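Local coordinates for uncharacterized protein (PDB 3D3Y) that is of unknown function but carries a peptidase M16-type domain and probably binds a metal ion, at residues E38-T41 and K42-L46; K140-L143 and E144-V147; N164-E167 and D168-I171. All coordinates share one frame; numbering follows the deposited sequence.

All three contacts are local, each formed between residues close in sequence, and follow one another in numerical order. Interaction 1 opens helix 40-52, just after strand 24-34 of the six-stranded mixed sheet. Interaction 2 lies near the end of helix 129-148, and interaction 3 occupies the loop between helices 150-162 and 177-182; their centres are about 15 Å and 16 Å from that of interaction 1 and 20 Å from each other. Interactions 2 and 3 lie at the surface, and interaction 2 touches neither of the others (nearest atoms about 6 Å and 9 Å away). Ile40 packs on Ile171, joining the loop to the largely buried first turn of helix 40-52, which follows a strand of the sheet.

Interaction 1. Residues E38-T41 and K42-L46; sequences ETIT and KRTLL
Lys42 reaches back toward the preceding residues until its ammonium group meets the carbonyl oxygen of Glu38, with NZ 2.9 Å from O. The approach is almost end-on to the carbonyl, at a C=O...NZ angle of 168°. The side chain is extended as far as CE, and the rotation about CD-CE (chi4 79°) swings NZ onto that oxygen; the same NZ forms a salt bridge with Glu183. A water accepts from Lys42 N at 3.2 Å and gives a weak bond to Glu38 O, a second link between the two residues. This is the first turn of helix 40-52, which follows strand 24-34. Thr39 holds the N-cap position, yet its hydroxyl makes no capping bond; its carbonyl O receives Arg43 N at 2.8 Å, and its side chain lies alongside that of Arg43, whose guanidinium pairs with Asp199. Thr41 accepts from Leu45 N through its O at 2.9 Å, while its side chain packs on Ala179 and Leu180 of helix 177-182. Between these, Ile40 O is gripped twice, by Thr44 N at 3.0 Å and Thr44 OG1 at 2.9 Å, from opposite faces of the carbonyl plane.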
ATOM      1  N   GLU A  38       3.491  12.824  12.025  1.00 35.50           N
ATOM      2  CA  GLU A  38       3.172  14.263  11.913  1.00 37.70           C
ATOM      3  C   GLU A  38       2.531  14.654  10.569  1.00 36.04           C
ATOM      4  O   GLU A  38       1.901  15.700  10.486  1.00 35.98           O
ATOM      5  CB  GLU A  38       4.398  15.150  12.231  1.00 37.69           C
ATOM      6  CG  GLU A  38       4.930  14.930  13.673  1.00 40.80           C
ATOM      7  CD  GLU A  38       6.236  15.679  14.003  1.00 43.49           C
ATOM      8  OE1 GLU A  38       6.815  16.382  13.117  1.00 51.12           O
ATOM      9  OE2 GLU A  38       6.700  15.549  15.174  1.00 51.46           O
ATOM     10  N   THR A  39       2.717  13.835   9.520  1.00 34.35           N
ATOM     11  CA  THR A  39       2.248  14.201   8.175  1.00 33.76           C
ATOM     12  C   THR A  39       1.361  13.165   7.473  1.00 33.23           C
ATOM     13  O   THR A  39       0.880  13.430   6.395  1.00 33.02           O
ATOM     14  CB  THR A  39       3.396  14.505   7.203  1.00 33.78           C
ATOM     15  OG1 THR A  39       4.147  13.307   6.962  1.00 32.38           O
ATOM     16  CG2 THR A  39       4.322  15.656   7.754  1.00 33.56           C
ATOM     17  N   ILE A  40       1.140  11.998   8.070  1.00 32.97           N
ATOM     18  CA  ILE A  40       0.323  10.957   7.396  1.00 32.01           C
ATOM     19  C   ILE A  40      -1.100  11.426   7.112  1.00 32.58           C
ATOM     20  O   ILE A  40      -1.598  11.303   5.994  1.00 33.04           O
ATOM     21  CB  ILE A  40       0.313   9.634   8.199  1.00 31.82           C
ATOM     22  CG1 ILE A  40       1.678   8.940   8.084  1.00 29.58           C
ATOM     23  CG2 ILE A  40      -0.786   8.656   7.710  1.00 32.44           C
ATOM     24  CD1 ILE A  40       1.940   7.864   9.200  1.00 30.69           C
ATOM     25  N   THR A  41      -1.770  11.927   8.141  1.00 32.63           N
ATOM     26  CA  THR A  41      -3.136  12.394   7.996  1.00 32.37           C
ATOM     27  C   THR A  41      -3.192  13.652   7.120  1.00 31.63           C
ATOM     28  O   THR A  41      -4.139  13.838   6.338  1.00 31.35           O
ATOM     29  CB  THR A  41      -3.783  12.716   9.394  1.00 32.82           C
ATOM     30  OG1 THR A  41      -3.807  11.534  10.193  1.00 33.94           O
ATOM     31  CG2 THR A  41      -5.225  13.238   9.205  1.00 34.23           C
ATOM     32  N   LYS A  42      -2.175  14.501   7.237  1.00 30.56           N
ATOM     33  CA  LYS A  42      -2.074  15.689   6.377  1.00 30.95           C
ATOM     34  C   LYS A  42      -1.989  15.276   4.907  1.00 31.14           C
ATOM     35  O   LYS A  42      -2.721  15.803   4.064  1.00 31.21           O
ATOM     36  CB  LYS A  42      -0.844  16.519   6.757  1.00 30.16           C
ATOM     37  CG  LYS A  42      -1.048  17.356   8.036  1.00 31.69           C
ATOM     38  CD  LYS A  42       0.223  18.072   8.393  1.00 33.28           C
ATOM     39  CE  LYS A  42       0.045  18.933   9.660  1.00 37.05           C
ATOM     40  NZ  LYS A  42       0.136  17.990  10.812  1.00 38.98           N
ATOM     41  N   ARG A  43      -1.107  14.329   4.599  1.00 31.09           N
ATOM     42  CA  ARG A  43      -0.998  13.822   3.224  1.00 32.04           C
ATOM     43  C   ARG A  43      -2.312  13.220   2.752  1.00 31.50           C
ATOM     44  O   ARG A  43      -2.750  13.454   1.618  1.00 32.62           O
ATOM     45  CB  ARG A  43       0.141  12.801   3.122  1.00 31.49           C
ATOM     46  CG  ARG A  43       1.492  13.472   3.270  1.00 32.41           C
ATOM     47  CD  ARG A  43       2.648  12.500   3.493  1.00 34.35           C
ATOM     48  NE  ARG A  43       3.074  11.733   2.299  1.00 30.17           N
ATOM     49  CZ  ARG A  43       3.849  12.202   1.321  1.00 31.89           C
ATOM     50  NH1 ARG A  43       4.220  13.484   1.306  1.00 29.68           N
ATOM     51  NH2 ARG A  43       4.219  11.397   0.314  1.00 32.10           N
ATOM     52  N   THR A  44      -2.925  12.399   3.581  1.00 31.81           N
ATOM     53  CA  THR A  44      -4.232  11.804   3.219  1.00 31.95           C
ATOM     54  C   THR A  44      -5.297  12.842   2.872  1.00 31.80           C
ATOM     55  O   THR A  44      -5.987  12.714   1.837  1.00 32.19           O
ATOM     56  CB  THR A  44      -4.736  10.855   4.328  1.00 32.12           C
ATOM     57  OG1 THR A  44      -3.722   9.895   4.573  1.00 31.31           O
ATOM     58  CG2 THR A  44      -6.054  10.133   3.965  1.00 32.42           C
ATOM     59  N   LEU A  45      -5.471  13.833   3.737  1.00 30.90           N
ATOM     60  CA  LEU A  45      -6.476  14.873   3.479  1.00 31.43           C
ATOM     61  C   LEU A  45      -6.105  15.731   2.264  1.00 31.70           C
ATOM     62  O   LEU A  45      -6.965  16.099   1.447  1.00 33.09           O
ATOM     63  CB  LEU A  45      -6.671  15.782   4.712  1.00 31.98           C
ATOM     64  CG  LEU A  45      -7.684  16.945   4.602  1.00 32.10           C
ATOM     65  CD1 LEU A  45      -9.102  16.403   4.152  1.00 34.00           C
ATOM     66  CD2 LEU A  45      -7.799  17.624   5.969  1.00 30.22           C
ATOM     67  N   LEU A  46      -4.825  16.063   2.153  1.00 31.57           N
ATOM     68  CA  LEU A  46      -4.338  16.805   1.001  1.00 31.48           C
ATOM     69  C   LEU A  46      -4.682  16.099  -0.325  1.00 32.16           C
ATOM     70  O   LEU A  46      -5.025  16.743  -1.314  1.00 30.84           O
ATOM     71  CB  LEU A  46      -2.829  17.003   1.111  1.00 31.48           C
ATOM     72  CG  LEU A  46      -2.245  17.893   0.014  1.00 32.18           C
ATOM     73  CD1 LEU A  46      -2.826  19.349   0.038  1.00 31.20           C
ATOM     74  CD2 LEU A  46      -0.723  17.918   0.169  1.00 30.58           C
TER
HETATM   75  O   HOH W   1      -0.721  14.326  10.032  1.00 42.04           O

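Interaction 2. Residues K140-L143 and E144-V147; sequences KAYL and ESIV
Lys140 and Glu144 pair one turn apart on helix 129-148, and their side chains pass each other at a slant. Lys140 sends CG away from its backbone nitrogen (chi1 -176°) and is extended as far as CE, with a bend at the CD-CE bond. The salt bridge is long, Lys140 NZ to Glu144 OE2 3.9 Å, and Lys140 CE comes closer to the same OE2, at 3.6 Å. Glu144 N also donates to Lys140 O, at 2.8 Å. Ala141 contributes its carbonyl, which accepts from Ser145 N at 3.0 Å. At Tyr142 one oxygen serves two donors. Ile146 N reaches Tyr142 O at 3.0 Å in the regular helical bond, while Ser145 OG turns back on its own helix to reach the same O at 2.6 Å, meeting the carbonyl much more from the side (C=O...OG 122°). The Tyr142 ring receives Ile146 CG1 over one face, 4.3 Å from CZ. Leu143 accepts Val147 N at its O, and its side chain turns inward to Leu180 and Val177 of helix 177-182. Leu143 and Ile146 both meet Phe174, and Ile146 also reaches Thr152 and Leu156 of helix 150-162. The contact therefore divides by chemistry: a loose ion pair lies toward solvent, Leu143 and Ile146 join neighbouring helices, and the serine hydroxyl finds its acceptor within its own helix.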
ATOM      1  N   LYS A 140     -13.322  12.116   7.581  1.00 32.59           N
ATOM      2  CA  LYS A 140     -13.752  11.604   8.856  1.00 32.71           C
ATOM      3  C   LYS A 140     -14.753  10.450   8.664  1.00 33.14           C
ATOM      4  O   LYS A 140     -14.670   9.406   9.348  1.00 31.70           O
ATOM      5  CB  LYS A 140     -14.336  12.740   9.683  1.00 32.91           C
ATOM      6  CG  LYS A 140     -14.746  12.337  11.086  1.00 34.97           C
ATOM      7  CD  LYS A 140     -15.408  13.497  11.817  1.00 36.78           C
ATOM      8  CE  LYS A 140     -15.487  13.165  13.307  1.00 41.99           C
ATOM      9  NZ  LYS A 140     -16.731  13.711  13.879  1.00 46.09           N
ATOM     10  N   ALA A 141     -15.693  10.635   7.730  1.00 33.28           N
ATOM     11  CA  ALA A 141     -16.682   9.597   7.432  1.00 33.96           C
ATOM     12  C   ALA A 141     -15.979   8.306   6.973  1.00 34.49           C
ATOM     13  O   ALA A 141     -16.308   7.220   7.415  1.00 33.63           O
ATOM     14  CB  ALA A 141     -17.674  10.098   6.345  1.00 34.23           C
ATOM     15  N   TYR A 142     -14.989   8.449   6.104  1.00 34.40           N
ATOM     16  CA  TYR A 142     -14.209   7.300   5.633  1.00 37.05           C
ATOM     17  C   TYR A 142     -13.476   6.565   6.742  1.00 36.11           C
ATOM     18  O   TYR A 142     -13.553   5.331   6.835  1.00 35.98           O
ATOM     19  CB  TYR A 142     -13.236   7.752   4.573  1.00 39.73           C
ATOM     20  CG  TYR A 142     -12.310   6.679   4.023  1.00 44.63           C
ATOM     21  CD1 TYR A 142     -12.793   5.653   3.219  1.00 47.47           C
ATOM     22  CD2 TYR A 142     -10.957   6.727   4.275  1.00 47.15           C
ATOM     23  CE1 TYR A 142     -11.956   4.705   2.689  1.00 48.69           C
ATOM     24  CE2 TYR A 142     -10.099   5.778   3.747  1.00 50.28           C
ATOM     25  CZ  TYR A 142     -10.604   4.773   2.952  1.00 48.79           C
ATOM     26  OH  TYR A 142      -9.748   3.828   2.431  1.00 50.97           O
ATOM     27  N   LEU A 143     -12.771   7.315   7.583  1.00 35.36           N
ATOM     28  CA  LEU A 143     -12.035   6.720   8.703  1.00 35.13           C
ATOM     29  C   LEU A 143     -12.999   6.078   9.674  1.00 35.44           C
ATOM     30  O   LEU A 143     -12.721   5.004  10.194  1.00 35.63           O
ATOM     31  CB  LEU A 143     -11.195   7.780   9.422  1.00 34.94           C
ATOM     32  CG  LEU A 143     -10.177   8.527   8.554  1.00 35.03           C
ATOM     33  CD1 LEU A 143      -9.569   9.694   9.361  1.00 37.25           C
ATOM     34  CD2 LEU A 143      -9.127   7.559   8.056  1.00 37.75           C
ATOM     35  N   GLU A 144     -14.153   6.702   9.910  1.00 36.28           N
ATOM     36  CA  GLU A 144     -15.181   6.050  10.737  1.00 37.28           C
ATOM     37  C   GLU A 144     -15.742   4.728  10.165  1.00 38.53           C
ATOM     38  O   GLU A 144     -15.975   3.792  10.928  1.00 37.96           O
ATOM     39  CB  GLU A 144     -16.300   7.023  11.096  1.00 38.16           C
ATOM     40  CG  GLU A 144     -15.825   8.043  12.119  1.00 39.99           C
ATOM     41  CD  GLU A 144     -16.821   9.148  12.406  1.00 44.61           C
ATOM     42  OE1 GLU A 144     -17.728   9.399  11.585  1.00 46.53           O
ATOM     43  OE2 GLU A 144     -16.677   9.783  13.471  1.00 48.03           O
ATOM     44  N   SER A 145     -15.924   4.640   8.842  1.00 39.36           N
ATOM     45  CA  SER A 145     -16.339   3.376   8.216  1.00 41.23           C
ATOM     46  C   SER A 145     -15.237   2.302   8.319  1.00 42.20           C
ATOM     47  O   SER A 145     -15.511   1.134   8.581  1.00 42.73           O
ATOM     48  CB  SER A 145     -16.770   3.588   6.762  1.00 40.99           C
ATOM     49  OG  SER A 145     -15.661   3.992   5.976  1.00 43.19           O
ATOM     50  N   ILE A 146     -13.988   2.702   8.139  1.00 43.64           N
ATOM     51  CA  ILE A 146     -12.863   1.798   8.380  1.00 45.56           C
ATOM     52  C   ILE A 146     -12.959   1.145   9.753  1.00 45.61           C
ATOM     53  O   ILE A 146     -12.962  -0.073   9.863  1.00 46.77           O
ATOM     54  CB  ILE A 146     -11.492   2.523   8.211  1.00 45.73           C
ATOM     55  CG1 ILE A 146     -11.188   2.715   6.728  1.00 47.85           C
ATOM     56  CG2 ILE A 146     -10.376   1.733   8.878  1.00 46.59           C
ATOM     57  CD1 ILE A 146     -11.111   1.410   5.944  1.00 51.40           C
ATOM     58  N   VAL A 147     -13.069   1.972  10.783  1.00 46.06           N
ATOM     59  CA  VAL A 147     -13.139   1.549  12.176  1.00 46.73           C
ATOM     60  C   VAL A 147     -14.406   0.738  12.512  1.00 46.02           C
ATOM     61  O   VAL A 147     -14.398  -0.070  13.440  1.00 45.58           O
ATOM     62  CB  VAL A 147     -12.988   2.801  13.105  1.00 47.38           C
ATOM     63  CG1 VAL A 147     -13.614   2.594  14.502  1.00 48.89           C
ATOM     64  CG2 VAL A 147     -11.533   3.219  13.201  1.00 48.71           C
TER

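Interaction 3. Residues N164-E167 and D168-I171; sequences NQSE and DQKI
An ST motif at Ser166 leads into the type I beta turn from Asp168 to Ile171, in the loop between helices 150-162 and 177-182. Ser166 OG, turned away from its backbone nitrogen (chi1 164°), accepts from Gln169 N at 3.0 Å and more weakly from Asp168 N at 3.3 Å. The backbone oxygen of the same serine accepts a further weak bond, from Lys170 N at 3.3 Å, so one residue gathers three successive amides. Lys170 then reaches back over the loop, its CG packed 3.2 Å from Ser166 O. A bend in the middle of its chain (chi3 78°) aims the ammonium between two oxygens. Asn164 OD1 meets NZ at 2.8 Å, close to end-on from its amide carbonyl. Glu167 runs alongside the lysine and offers OE1, also 2.8 Å from NZ, in a salt bridge on the syn side of the carboxylate, with NZ 27° out of its plane. Other parts of the chain hold the polar ends of Asp168 and Gln169: Asp168 pairs with Arg34 and accepts from His37 N, while Gln169 NE2 donates to Gly83 O. With one carboxylate and one amide oxygen on the same nitrogen, the ammonium is held by one ionic and one neutral acceptor, which probably steadies the Lys170 side chain near the surface and ties Asn164 to the turn.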
ATOM      1  N   ASN A 164       4.539  -0.929  18.414  1.00 32.19           N
ATOM      2  CA  ASN A 164       4.317  -0.011  19.515  1.00 35.15           C
ATOM      3  C   ASN A 164       5.577   0.781  19.817  1.00 36.67           C
ATOM      4  O   ASN A 164       5.501   1.868  20.374  1.00 37.46           O
ATOM      5  CB  ASN A 164       3.869  -0.790  20.741  1.00 35.17           C
ATOM      6  CG  ASN A 164       3.165   0.076  21.759  1.00 38.01           C
ATOM      7  OD1 ASN A 164       2.731   1.195  21.451  1.00 41.81           O
ATOM      8  ND2 ASN A 164       3.031  -0.439  22.985  1.00 39.67           N
ATOM      9  N   GLN A 165       6.739   0.256  19.426  1.00 38.59           N
ATOM     10  CA  GLN A 165       7.982   0.993  19.685  1.00 41.24           C
ATOM     11  C   GLN A 165       8.167   2.170  18.695  1.00 40.89           C
ATOM     12  O   GLN A 165       9.023   3.039  18.908  1.00 41.84           O
ATOM     13  CB  GLN A 165       9.203   0.066  19.759  1.00 40.48           C
ATOM     14  CG  GLN A 165       9.434  -0.829  18.550  1.00 44.31           C
ATOM     15  CD  GLN A 165      10.639  -1.750  18.734  1.00 45.69           C
ATOM     16  OE1 GLN A 165      10.501  -2.975  18.957  1.00 48.73           O
ATOM     17  NE2 GLN A 165      11.847  -1.154  18.653  1.00 49.11           N
ATOM     18  N   SER A 166       7.320   2.231  17.663  1.00 39.64           N
ATOM     19  CA  SER A 166       7.441   3.268  16.651  1.00 38.98           C
ATOM     20  C   SER A 166       6.185   4.122  16.545  1.00 38.91           C
ATOM     21  O   SER A 166       5.127   3.638  16.076  1.00 38.64           O
ATOM     22  CB  SER A 166       7.768   2.651  15.284  1.00 38.31           C
ATOM     23  OG  SER A 166       7.518   3.600  14.255  1.00 38.51           O
ATOM     24  N   GLU A 167       6.306   5.405  16.902  1.00 38.02           N
ATOM     25  CA  GLU A 167       5.157   6.310  16.768  1.00 38.63           C
ATOM     26  C   GLU A 167       4.654   6.456  15.312  1.00 37.27           C
ATOM     27  O   GLU A 167       3.486   6.766  15.084  1.00 37.58           O
ATOM     28  CB  GLU A 167       5.429   7.660  17.442  1.00 39.46           C
ATOM     29  CG  GLU A 167       4.592   7.886  18.777  1.00 44.67           C
ATOM     30  CD  GLU A 167       4.328   6.608  19.624  1.00 50.65           C
ATOM     31  OE1 GLU A 167       3.148   6.383  20.007  1.00 54.67           O
ATOM     32  OE2 GLU A 167       5.278   5.823  19.908  1.00 52.17           O
ATOM     33  N   ASP A 168       5.527   6.198  14.338  1.00 35.57           N
ATOM     34  CA  ASP A 168       5.148   6.313  12.929  1.00 34.77           C
ATOM     35  C   ASP A 168       4.461   5.072  12.392  1.00 34.15           C
ATOM     36  O   ASP A 168       3.455   5.159  11.684  1.00 33.80           O
ATOM     37  CB  ASP A 168       6.374   6.634  12.080  1.00 34.64           C
ATOM     38  CG  ASP A 168       7.113   7.855  12.561  1.00 36.86           C
ATOM     39  OD1 ASP A 168       6.474   8.873  12.853  1.00 39.34           O
ATOM     40  OD2 ASP A 168       8.357   7.804  12.654  1.00 41.60           O
ATOM     41  N   GLN A 169       5.010   3.901  12.705  1.00 34.00           N
ATOM     42  CA  GLN A 169       4.526   2.662  12.087  1.00 35.26           C
ATOM     43  C   GLN A 169       3.211   2.169  12.675  1.00 35.85           C
ATOM     44  O   GLN A 169       2.540   1.346  12.066  1.00 35.67           O
ATOM     45  CB  GLN A 169       5.567   1.557  12.184  1.00 34.76           C
ATOM     46  CG  GLN A 169       6.755   1.765  11.273  1.00 37.83           C
ATOM     47  CD  GLN A 169       6.449   1.477   9.799  1.00 38.29           C
ATOM     48  OE1 GLN A 169       5.402   0.949   9.456  1.00 41.53           O
ATOM     49  NE2 GLN A 169       7.359   1.845   8.939  1.00 38.69           N
ATOM     50  N   LYS A 170       2.863   2.660  13.869  1.00 36.05           N
ATOM     51  CA  LYS A 170       1.575   2.319  14.487  1.00 37.58           C
ATOM     52  C   LYS A 170       0.364   3.018  13.839  1.00 38.54           C
ATOM     53  O   LYS A 170      -0.792   2.691  14.131  1.00 38.83           O
ATOM     54  CB  LYS A 170       1.631   2.527  16.007  1.00 37.54           C
ATOM     55  CG  LYS A 170       1.951   3.919  16.451  1.00 38.73           C
ATOM     56  CD  LYS A 170       1.651   4.122  17.940  1.00 43.71           C
ATOM     57  CE  LYS A 170       2.719   3.520  18.818  1.00 45.72           C
ATOM     58  NZ  LYS A 170       2.395   3.749  20.269  1.00 50.22           N
ATOM     59  N   ILE A 171       0.638   3.920  12.900  1.00 38.84           N
ATOM     60  CA  ILE A 171      -0.387   4.677  12.178  1.00 39.23           C
ATOM     61  C   ILE A 171      -0.638   4.071  10.788  1.00 39.02           C
ATOM     62  O   ILE A 171       0.330   3.867  10.018  1.00 38.81           O
ATOM     63  CB  ILE A 171       0.087   6.153  11.995  1.00 38.60           C
ATOM     64  CG1 ILE A 171       0.631   6.731  13.305  1.00 39.59           C
ATOM     65  CG2 ILE A 171      -1.012   7.057  11.372  1.00 40.82           C
ATOM     66  CD1 ILE A 171      -0.394   6.891  14.450  1.00 41.67           C
TER